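Local coordinates for protein putative isomerase YbhH (Escherichia coli, PDB 6OTV) that probably acts as an isomerase of the PrpF family, a member of the diaminopimelate epimerase clan, at residues V198-A203 with T294-I299; K250-S255 with I263-F268; P5-R10 with I342-V347. All blocks are in the same frame, centred on the assembly; numbering follows the deposited sequence. Where two conformers were deposited one is given.

In the fold
Contacts 1 and 2 belong to one half of the molecule, and contact 3 lies on the opposite side of the chain's centre. The first two are neighbours, their centres about 9 Å apart: strands 197-202 and 250-255 run parallel, and Ile201 N lies 2.8 Å from Val252 O, a probable hydrogen bond. Contact 2 is nested in sequence within the loop that contact 1 closes. Contact 3 joins strands near the two ends of the chain, its centre about 42 Å from that of contact 1 and about 35 Å from that of contact 2. Acetate, about 4 Å from the Tyr267 side chain, and ethanediol, about 3 Å from that of Arg10, probably come from the crystallisation liquor.

Contact 1 (V198-A203 with T294-I299); sequences VVIIPA and TVTRQI
Ile200 and Pro202, alternate residues of one strand, pack against Val295 and Thr296 of a 3-10 turn and Ile299 just after it, entirely through van der Waals contacts. Among the apolar pairs, Ile200 and Val295 run antiparallel alongside each other, with Ile200 CG2 3.9 Å from Val295 CG1. Val295 divides its two methyls: CG1, set between the backbone N and the carbonyl carbon (chi1 75°), stays with Ile200, while CG2, anti to N, comes 3.9 Å from Pro202 CG. Ile299 meets the proline at about a right angle, and its CD1 lies 3.8 Å from Pro202 CB and equally near CG.

Polar atoms contribute proximity without bonding across the interface. Val295 CG1 approaches Ile200 O at 3.7 Å. The hydroxyl of Thr296, whose OG1 is 4.0 Å from Ile200 CG2, is engaged with Ser288 OG. Backbone bonds such as Gln298 N to Val295 O, 3.1 Å, keep the 3-10 turn closed.

The turn follows helix 279-290, which also touches the strand through Ser288 against Ile200. Strand 197-202 itself lies between the antiparallel strand 187-193 and the parallel strand 250-255, whose Ile254 touches both Ile200 and Ile299.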
loop_
_atom_site.group_PDB
_atom_site.type_symbol
_atom_site.label_atom_id
_atom_site.label_comp_id
_atom_site.label_asym_id
_atom_site.label_seq_id
_atom_site.Cartn_x
_atom_site.Cartn_y
_atom_site.Cartn_z
ATOM N N VAL A 198 -9.858 20.857 1.457
ATOM C CA VAL A 198 -9.999 22.090 2.221
ATOM C C VAL A 198 -9.791 23.277 1.295
ATOM O O VAL A 198 -9.133 23.176 0.255
ATOM C CB VAL A 198 -9.014 22.170 3.414
ATOM C CG1 VAL A 198 -9.187 20.979 4.351
ATOM C CG2 VAL A 198 -7.578 22.281 2.924
ATOM N N VAL A 199 -10.367 24.411 1.683
ATOM C CA VAL A 199 -10.115 25.690 1.032
ATOM C C VAL A 199 -9.464 26.598 2.067
ATOM O O VAL A 199 -10.058 26.893 3.112
ATOM C CB VAL A 199 -11.399 26.307 0.449
ATOM C CG1 VAL A 199 -12.564 26.164 1.419
ATOM C CG2 VAL A 199 -11.172 27.764 0.083
ATOM N N ILE A 200 -8.236 27.015 1.786
ATOM C CA ILE A 200 -7.426 27.760 2.740
ATOM C C ILE A 200 -7.625 29.247 2.485
ATOM O O ILE A 200 -7.331 29.743 1.393
ATOM C CB ILE A 200 -5.948 27.361 2.625
ATOM C CG1 ILE A 200 -5.792 25.884 2.990
ATOM C CG2 ILE A 200 -5.078 28.245 3.504
ATOM C CD1 ILE A 200 -4.451 25.311 2.655
ATOM N N ILE A 201 -8.132 29.955 3.489
ATOM C CA ILE A 201 -8.519 31.355 3.370
ATOM C C ILE A 201 -7.745 32.150 4.412
ATOM O O ILE A 201 -7.796 31.808 5.596
ATOM C CB ILE A 201 -10.031 31.562 3.564
ATOM C CG1 ILE A 201 -10.822 30.588 2.689
ATOM C CG2 ILE A 201 -10.413 33.010 3.273
ATOM C CD1 ILE A 201 -12.290 30.507 3.040
ATOM N N PRO A 202 -7.027 33.206 4.031
ATOM C CA PRO A 202 -6.405 34.080 5.036
ATOM C C PRO A 202 -7.462 34.793 5.867
ATOM O O PRO A 202 -8.386 35.410 5.331
ATOM C CB PRO A 202 -5.586 35.066 4.194
ATOM C CG PRO A 202 -5.395 34.385 2.874
ATOM C CD PRO A 202 -6.633 33.571 2.661
ATOM N N ALA A 203 -7.314 34.708 7.192
ATOM C CA ALA A 203 -8.303 35.294 8.091
ATOM C C ALA A 203 -8.413 36.803 7.897
ATOM O O ALA A 203 -9.513 37.367 7.970
ATOM C CB ALA A 203 -7.953 34.963 9.540
ATOM N N THR A 294 1.242 28.137 -3.035
ATOM C CA THR A 294 -0.027 28.238 -2.333
ATOM C C THR A 294 -0.156 29.599 -1.654
ATOM O O THR A 294 0.824 30.328 -1.465
ATOM C CB THR A 294 -0.168 27.126 -1.294
ATOM O OG1 THR A 294 0.909 27.212 -0.352
ATOM C CG2 THR A 294 -0.153 25.756 -1.965
ATOM N N VAL A 295 -1.393 29.936 -1.282
ATOM C CA VAL A 295 -1.645 31.195 -0.593
ATOM C C VAL A 295 -0.979 31.222 0.777
ATOM O O VAL A 295 -0.779 32.302 1.346
ATOM C CB VAL A 295 -3.162 31.442 -0.474
ATOM C CG1 VAL A 295 -3.771 30.551 0.603
ATOM C CG2 VAL A 295 -3.445 32.912 -0.198
ATOM N N THR A 296 -0.621 30.053 1.317
ATOM C CA THR A 296 0.057 30.000 2.607
ATOM C C THR A 296 1.417 30.688 2.551
ATOM O O THR A 296 1.864 31.262 3.550
ATOM C CB THR A 296 0.202 28.543 3.055
ATOM O OG1 THR A 296 -1.083 27.909 3.034
ATOM C CG2 THR A 296 0.755 28.462 4.462
ATOM N N ARG A 297 2.075 30.664 1.390
ATOM C CA ARG A 297 3.372 31.314 1.248
ATOM C C ARG A 297 3.283 32.831 1.368
ATOM O O ARG A 297 4.306 33.479 1.612
ATOM C CB ARG A 297 4.002 30.938 -0.092
ATOM C CG ARG A 297 4.188 29.442 -0.299
ATOM C CD ARG A 297 5.335 28.906 0.537
ATOM N NE ARG A 297 5.836 27.640 0.011
ATOM C CZ ARG A 297 6.964 27.063 0.409
ATOM N NH1 ARG A 297 7.713 27.638 1.339
ATOM N NH2 ARG A 297 7.347 25.911 -0.124
ATOM N N GLN A 298 2.095 33.408 1.196
ATOM C CA GLN A 298 1.888 34.843 1.356
ATOM C C GLN A 298 1.483 35.229 2.773
ATOM O O GLN A 298 1.295 36.420 3.043
ATOM C CB GLN A 298 0.811 35.343 0.387
ATOM C CG GLN A 298 0.980 34.894 -1.050
ATOM C CD GLN A 298 -0.159 35.365 -1.935
ATOM O OE1 GLN A 298 -1.078 36.046 -1.475
ATOM N NE2 GLN A 298 -0.105 35.003 -3.212
ATOM N N ILE A 299 1.331 34.262 3.676
ATOM C CA ILE A 299 0.813 34.500 5.018
ATOM C C ILE A 299 1.867 34.216 6.082
ATOM O O ILE A 299 2.080 35.023 6.993
ATOM C CB ILE A 299 -0.467 33.674 5.283
ATOM C CG1 ILE A 299 -1.491 33.902 4.167
ATOM C CG2 ILE A 299 -1.063 34.016 6.641
ATOM C CD1 ILE A 299 -1.839 35.360 3.936
#

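Contact 2 (K250-S255 with I263-F268); sequences KPVLIS and INVRYF
Lys250 lies against Tyr267 and Phe268 at the open end of a beta hairpin, in which strand 250-255 turns back antiparallel as strand 263-267. The short strand axes approach to 4.5 Å. Leu253 with Arg266 and Ser255 with Asn264 are hydrogen-bonded pairs, each closed by two reciprocal backbone bonds; Val252 with Tyr267 and Ile254 with Val265 are the non-hydrogen-bonded pairs between and beside them. A further bond, Phe268 N to Pro251 O, carries the ladder past the strand end.

The lysine chain runs past the tyrosine hydroxyl. Lys250 CB lies 3.5 Å from Phe268 O, and Lys250 CG comes 3.4 Å from Tyr267 OH. A bend at chi2 (-103°) sets Lys250 CD 3.3 Å from Phe268 O while keeping it near the phenol oxygen, and Lys250 CE is still 3.7 Å from Tyr267 OH. NZ then leaves the hairpin to bond Val247 O.

Side chains divide between two faces. Val252, Ile254, Val265 and Tyr267 share one, where Val252 CG2 touches Tyr267 CD1 at 3.6 Å and Ile285 of helix 279-290 packs on both valines. Leu253 projects to the other face, its CD1 3.7 Å from Phe268 CE2; the phenylalanine ring also meets Leu224 and Ile227 of helix 221-237, and Pro251 O lies at its edge.

Helix 279-290 covers the Val252 face, and helix 221-237 packs at the Pro251-Phe268 end, consistent with the barrel-around-a-helix domains of the diaminopimelate epimerase fold. Beside the turn, Arg266 NH1 bonds both Val265 O and Asn264 OD1, while Asn264 ND2, also bonded to Gly210 O, donates in the amide plane to Ser255 OG at 2.8 Å, with an N-H...O angle of 161°.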
loop_
_atom_site.group_PDB
_atom_site.type_symbol
_atom_site.label_atom_id
_atom_site.label_comp_id
_atom_site.label_asym_id
_atom_site.label_seq_id
_atom_site.Cartn_x
_atom_site.Cartn_y
_atom_site.Cartn_z
ATOM N N LYS A 250 -13.713 21.514 3.718
ATOM C CA LYS A 250 -13.668 22.170 5.016
ATOM C C LYS A 250 -12.915 23.488 4.885
ATOM O O LYS A 250 -11.719 23.474 4.570
ATOM C CB LYS A 250 -12.982 21.279 6.042
ATOM C CG LYS A 250 -13.652 19.938 6.264
ATOM C CD LYS A 250 -14.451 19.905 7.562
ATOM C CE LYS A 250 -14.830 18.470 7.944
ATOM N NZ LYS A 250 -15.539 17.761 6.839
ATOM N N PRO A 251 -13.563 24.634 5.092
ATOM C CA PRO A 251 -12.837 25.908 5.020
ATOM C C PRO A 251 -11.957 26.107 6.243
ATOM O O PRO A 251 -12.325 25.745 7.363
ATOM C CB PRO A 251 -13.957 26.955 4.949
ATOM C CG PRO A 251 -15.129 26.295 5.583
ATOM C CD PRO A 251 -15.011 24.829 5.279
ATOM N N VAL A 252 -10.771 26.668 6.011
ATOM C CA VAL A 252 -9.776 26.880 7.058
ATOM C C VAL A 252 -9.308 28.325 6.996
ATOM O O VAL A 252 -8.737 28.752 5.986
ATOM C CB VAL A 252 -8.573 25.933 6.922
ATOM C CG1 VAL A 252 -7.568 26.233 8.017
ATOM C CG2 VAL A 252 -9.022 24.478 6.969
ATOM N N LEU A 253 -9.539 29.072 8.072
ATOM C CA LEU A 253 -8.962 30.401 8.208
ATOM C C LEU A 253 -7.544 30.282 8.754
ATOM O O LEU A 253 -7.315 29.601 9.758
ATOM C CB LEU A 253 -9.816 31.267 9.132
ATOM C CG LEU A 253 -11.257 31.531 8.694
ATOM C CD1 LEU A 253 -11.915 32.528 9.634
ATOM C CD2 LEU A 253 -11.291 32.038 7.262
ATOM N N ILE A 254 -6.589 30.928 8.089
ATOM C CA ILE A 254 -5.192 30.839 8.495
ATOM C C ILE A 254 -4.663 32.224 8.842
ATOM O O ILE A 254 -5.128 33.249 8.334
ATOM C CB ILE A 254 -4.304 30.176 7.419
ATOM C CG1 ILE A 254 -4.235 31.038 6.158
ATOM C CG2 ILE A 254 -4.811 28.777 7.099
ATOM C CD1 ILE A 254 -3.090 30.668 5.238
ATOM N N SER A 255 -3.675 32.233 9.730
ATOM C CA SER A 255 -2.982 33.434 10.168
ATOM C C SER A 255 -1.635 33.005 10.727
ATOM O O SER A 255 -1.440 31.821 11.027
ATOM C CB SER A 255 -3.801 34.198 11.225
ATOM O OG SER A 255 -3.959 33.436 12.409
ATOM N N ILE A 263 2.097 28.096 11.770
ATOM C CA ILE A 263 0.871 28.718 11.285
ATOM C C ILE A 263 -0.209 28.540 12.342
ATOM O O ILE A 263 -0.136 27.626 13.171
ATOM C CB ILE A 263 0.465 28.091 9.923
ATOM C CG1 ILE A 263 -0.664 28.875 9.253
ATOM C CG2 ILE A 263 0.082 26.641 10.105
ATOM C CD1 ILE A 263 -0.937 28.430 7.830
ATOM N N ASN A 264 -1.200 29.425 12.327
ATOM C CA ASN A 264 -2.371 29.331 13.185
ATOM C C ASN A 264 -3.605 29.158 12.309
ATOM O O ASN A 264 -3.726 29.801 11.262
ATOM C CB ASN A 264 -2.507 30.579 14.064
ATOM C CG ASN A 264 -3.845 30.650 14.774
ATOM O OD1 ASN A 264 -4.076 29.956 15.767
ATOM N ND2 ASN A 264 -4.736 31.491 14.267
ATOM N N VAL A 265 -4.519 28.281 12.723
ATOM C CA VAL A 265 -5.658 27.936 11.884
ATOM C C VAL A 265 -6.946 27.989 12.695
ATOM O O VAL A 265 -6.953 27.850 13.921
ATOM C CB VAL A 265 -5.505 26.542 11.222
ATOM C CG1 VAL A 265 -4.207 26.454 10.422
ATOM C CG2 VAL A 265 -5.582 25.437 12.264
ATOM N N ARG A 266 -8.047 28.206 11.978
ATOM C CA ARG A 266 -9.401 28.057 12.503
ATOM C C ARG A 266 -10.142 27.124 11.556
ATOM O O ARG A 266 -10.400 27.485 10.403
ATOM C CB ARG A 266 -10.110 29.407 12.626
ATOM C CG ARG A 266 -9.563 30.292 13.738
ATOM C CD ARG A 266 -9.718 29.617 15.094
ATOM N NE ARG A 266 -9.194 30.429 16.191
ATOM C CZ ARG A 266 -7.953 30.343 16.667
ATOM N NH1 ARG A 266 -7.088 29.484 16.142
ATOM N NH2 ARG A 266 -7.573 31.122 17.673
ATOM N N TYR A 267 -10.476 25.931 12.041
ATOM C CA TYR A 267 -10.959 24.833 11.210
ATOM C C TYR A 267 -12.483 24.783 11.263
ATOM O O TYR A 267 -13.063 24.556 12.329
ATOM C CB TYR A 267 -10.349 23.515 11.692
ATOM C CG TYR A 267 -10.578 22.314 10.799
ATOM C CD1 TYR A 267 -9.897 22.176 9.598
ATOM C CD2 TYR A 267 -11.446 21.297 11.181
ATOM C CE1 TYR A 267 -10.091 21.069 8.786
ATOM C CE2 TYR A 267 -11.647 20.186 10.377
ATOM C CZ TYR A 267 -10.967 20.077 9.181
ATOM O OH TYR A 267 -11.163 18.975 8.377
ATOM N N PHE A 268 -13.128 24.983 10.118
ATOM C CA PHE A 268 -14.582 24.977 10.042
ATOM C C PHE A 268 -15.085 23.643 9.500
ATOM O O PHE A 268 -14.506 23.082 8.564
ATOM C CB PHE A 268 -15.082 26.142 9.186
ATOM C CG PHE A 268 -14.997 27.471 9.883
ATOM C CD1 PHE A 268 -16.077 27.959 10.604
ATOM C CD2 PHE A 268 -13.832 28.221 9.844
ATOM C CE1 PHE A 268 -16.001 29.178 11.257
ATOM C CE2 PHE A 268 -13.751 29.441 10.495
ATOM C CZ PHE A 268 -14.836 29.919 11.202
#

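Contact 3 (P5-R10 with I342-V347); sequences PCVMMR and IFSGEV
Met8 faces both Ile342 and Phe343 across an antiparallel pairing, a classic beta bulge that places one residue opposite two. Met8 O accepts from Ile342 N at 2.9 Å and from Phe343 N at 3.2 Å, while Met8 N donates to Phe343 O. Strands 5-10 and 342-344 stand at 169° to one another. Farther along, Cys6 and Gly345 form a second hydrogen-bonded pair, and there the chain of 342-347 turns a corner before pairing again at Glu346. The backbone angles of Gly345 would press a CB against the preceding carbonyl oxygen, a conformation that suits glycine.

Side-chain contacts follow the same seam. Cys6 CB touches Val347 CG2 at 3.5 Å beyond the corner. Met8 and Phe343 meet near the backbone, CB to CB at 3.9 Å, and Met8 SD approaches Ile342 CG2 more loosely. Ile342, with CD1 anti to CA (chi2 180°), extends past Met9 to bring CD1 3.7 Å from Arg10 N and 4.0 Å from Arg10 CB. At the other end, Glu346 runs alongside Pro5 in the same direction; its OE2 is 3.6 Å from Pro5 CD.

The contact pairs a strand near the N terminus with one near the C terminus, closing the chain's ends on each other. Strand 14-20 flanks the opposite edge of strand 3-11, and Phe103 of helix 94-106 packs on Val7 and Met9. The Arg10 guanidinium turns elsewhere, its NH1 bonding Thr338 OG1 and Gly12 O. Directional attraction between the segments therefore comes from main-chain bonds, with apolar contact added by the side chains. The Glu346 carboxylate makes no hydrogen bond to Pro5 N, which carries no hydrogen to give, and its approach to the proline ring is one of proximity alone.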
loop_
_atom_site.group_PDB
_atom_site.type_symbol
_atom_site.label_atom_id
_atom_site.label_comp_id
_atom_site.label_asym_id
_atom_site.label_seq_id
_atom_site.Cartn_x
_atom_site.Cartn_y
_atom_site.Cartn_z
ATOM N N PRO A 5 -18.313 -8.091 24.127
ATOM C CA PRO A 5 -16.948 -7.742 24.543
ATOM C C PRO A 5 -16.567 -6.355 24.048
ATOM O O PRO A 5 -16.908 -5.957 22.930
ATOM C CB PRO A 5 -16.086 -8.829 23.889
ATOM C CG PRO A 5 -17.022 -9.970 23.669
ATOM C CD PRO A 5 -18.356 -9.351 23.368
ATOM N N CYS A 6 -15.847 -5.618 24.888
ATOM C CA CYS A 6 -15.528 -4.234 24.574
ATOM C C CYS A 6 -14.241 -3.825 25.276
ATOM O O CYS A 6 -13.902 -4.342 26.344
ATOM C CB CYS A 6 -16.680 -3.310 24.978
ATOM S SG CYS A 6 -16.412 -1.561 24.635
ATOM N N VAL A 7 -13.522 -2.895 24.651
ATOM C CA VAL A 7 -12.305 -2.314 25.204
ATOM C C VAL A 7 -12.411 -0.803 25.058
ATOM O O VAL A 7 -12.571 -0.296 23.941
ATOM C CB VAL A 7 -11.036 -2.832 24.498
ATOM C CG1 VAL A 7 -9.811 -2.070 24.986
ATOM C CG2 VAL A 7 -10.856 -4.328 24.719
ATOM N N MET A 8 -12.335 -0.083 26.175
ATOM C CA MET A 8 -12.250 1.371 26.133
ATOM C C MET A 8 -10.787 1.774 26.069
ATOM O O MET A 8 -9.965 1.282 26.850
ATOM C CB MET A 8 -12.915 2.019 27.348
ATOM C CG MET A 8 -12.883 3.538 27.344
ATOM S SD MET A 8 -13.575 4.247 28.856
ATOM C CE MET A 8 -15.260 3.646 28.776
ATOM N N MET A 9 -10.467 2.655 25.135
ATOM C CA MET A 9 -9.125 3.194 25.011
ATOM C C MET A 9 -9.206 4.698 24.825
ATOM O O MET A 9 -10.144 5.215 24.210
ATOM C CB MET A 9 -8.359 2.583 23.826
ATOM C CG MET A 9 -8.247 1.070 23.837
ATOM S SD MET A 9 -7.227 0.490 22.468
ATOM C CE MET A 9 -5.605 1.042 23.000
ATOM N N ARG A 10 -8.218 5.398 25.370
ATOM C CA ARG A 10 -7.957 6.764 24.946
ATOM C C ARG A 10 -7.130 6.708 23.671
ATOM O O ARG A 10 -6.065 6.080 23.641
ATOM C CB ARG A 10 -7.227 7.558 26.026
ATOM C CG ARG A 10 -6.816 8.959 25.567
ATOM C CD ARG A 10 -5.987 9.692 26.609
ATOM N NE ARG A 10 -4.755 8.977 26.929
ATOM C CZ ARG A 10 -3.669 8.975 26.162
ATOM N NH1 ARG A 10 -3.658 9.647 25.017
ATOM N NH2 ARG A 10 -2.594 8.294 26.536
ATOM N N ILE A 342 -7.782 1.481 28.680
ATOM C CA ILE A 342 -8.409 1.906 29.928
ATOM C C ILE A 342 -9.211 0.774 30.565
ATOM O O ILE A 342 -8.968 0.402 31.713
ATOM C CB ILE A 342 -9.285 3.158 29.704
ATOM C CG1 ILE A 342 -8.430 4.312 29.176
ATOM C CG2 ILE A 342 -9.999 3.548 30.991
ATOM C CD1 ILE A 342 -9.206 5.588 28.920
ATOM N N PHE A 343 -10.128 0.167 29.810
ATOM C CA PHE A 343 -11.078 -0.802 30.353
ATOM C C PHE A 343 -11.222 -1.954 29.368
ATOM O O PHE A 343 -11.553 -1.728 28.201
ATOM C CB PHE A 343 -12.436 -0.127 30.598
ATOM C CG PHE A 343 -13.274 -0.782 31.664
ATOM C CD1 PHE A 343 -13.164 -2.136 31.933
ATOM C CD2 PHE A 343 -14.184 -0.031 32.395
ATOM C CE1 PHE A 343 -13.939 -2.730 32.910
ATOM C CE2 PHE A 343 -14.965 -0.619 33.374
ATOM C CZ PHE A 343 -14.842 -1.971 33.633
ATOM N N SER A 344 -10.989 -3.182 29.832
ATOM C CA SER A 344 -11.151 -4.374 29.012
ATOM C C SER A 344 -12.126 -5.306 29.714
ATOM O O SER A 344 -11.954 -5.606 30.900
ATOM C CB SER A 344 -9.817 -5.083 28.772
ATOM O OG SER A 344 -9.983 -6.134 27.839
ATOM N N GLY A 345 -13.151 -5.749 28.990
ATOM C CA GLY A 345 -14.142 -6.629 29.578
ATOM C C GLY A 345 -15.426 -6.756 28.782
ATOM O O GLY A 345 -15.397 -6.923 27.559
ATOM N N GLU A 346 -16.563 -6.677 29.470
ATOM C CA GLU A 346 -17.866 -6.916 28.866
ATOM C C GLU A 346 -18.775 -5.723 29.132
ATOM O O GLU A 346 -18.855 -5.241 30.266
ATOM C CB GLU A 346 -18.493 -8.197 29.428
ATOM C CG GLU A 346 -19.623 -8.769 28.591
ATOM C CD GLU A 346 -19.127 -9.571 27.403
ATOM O OE1 GLU A 346 -17.908 -9.829 27.320
ATOM O OE2 GLU A 346 -19.962 -9.950 26.554
ATOM N N VAL A 347 -19.456 -5.251 28.090
ATOM C CA VAL A 347 -20.433 -4.175 28.205
ATOM C C VAL A 347 -21.823 -4.771 28.033
ATOM O O VAL A 347 -22.046 -5.599 27.144
ATOM C CB VAL A 347 -20.177 -3.054 27.177
ATOM C CG1 VAL A 347 -21.366 -2.097 27.111
ATOM C CG2 VAL A 347 -18.915 -2.291 27.538
#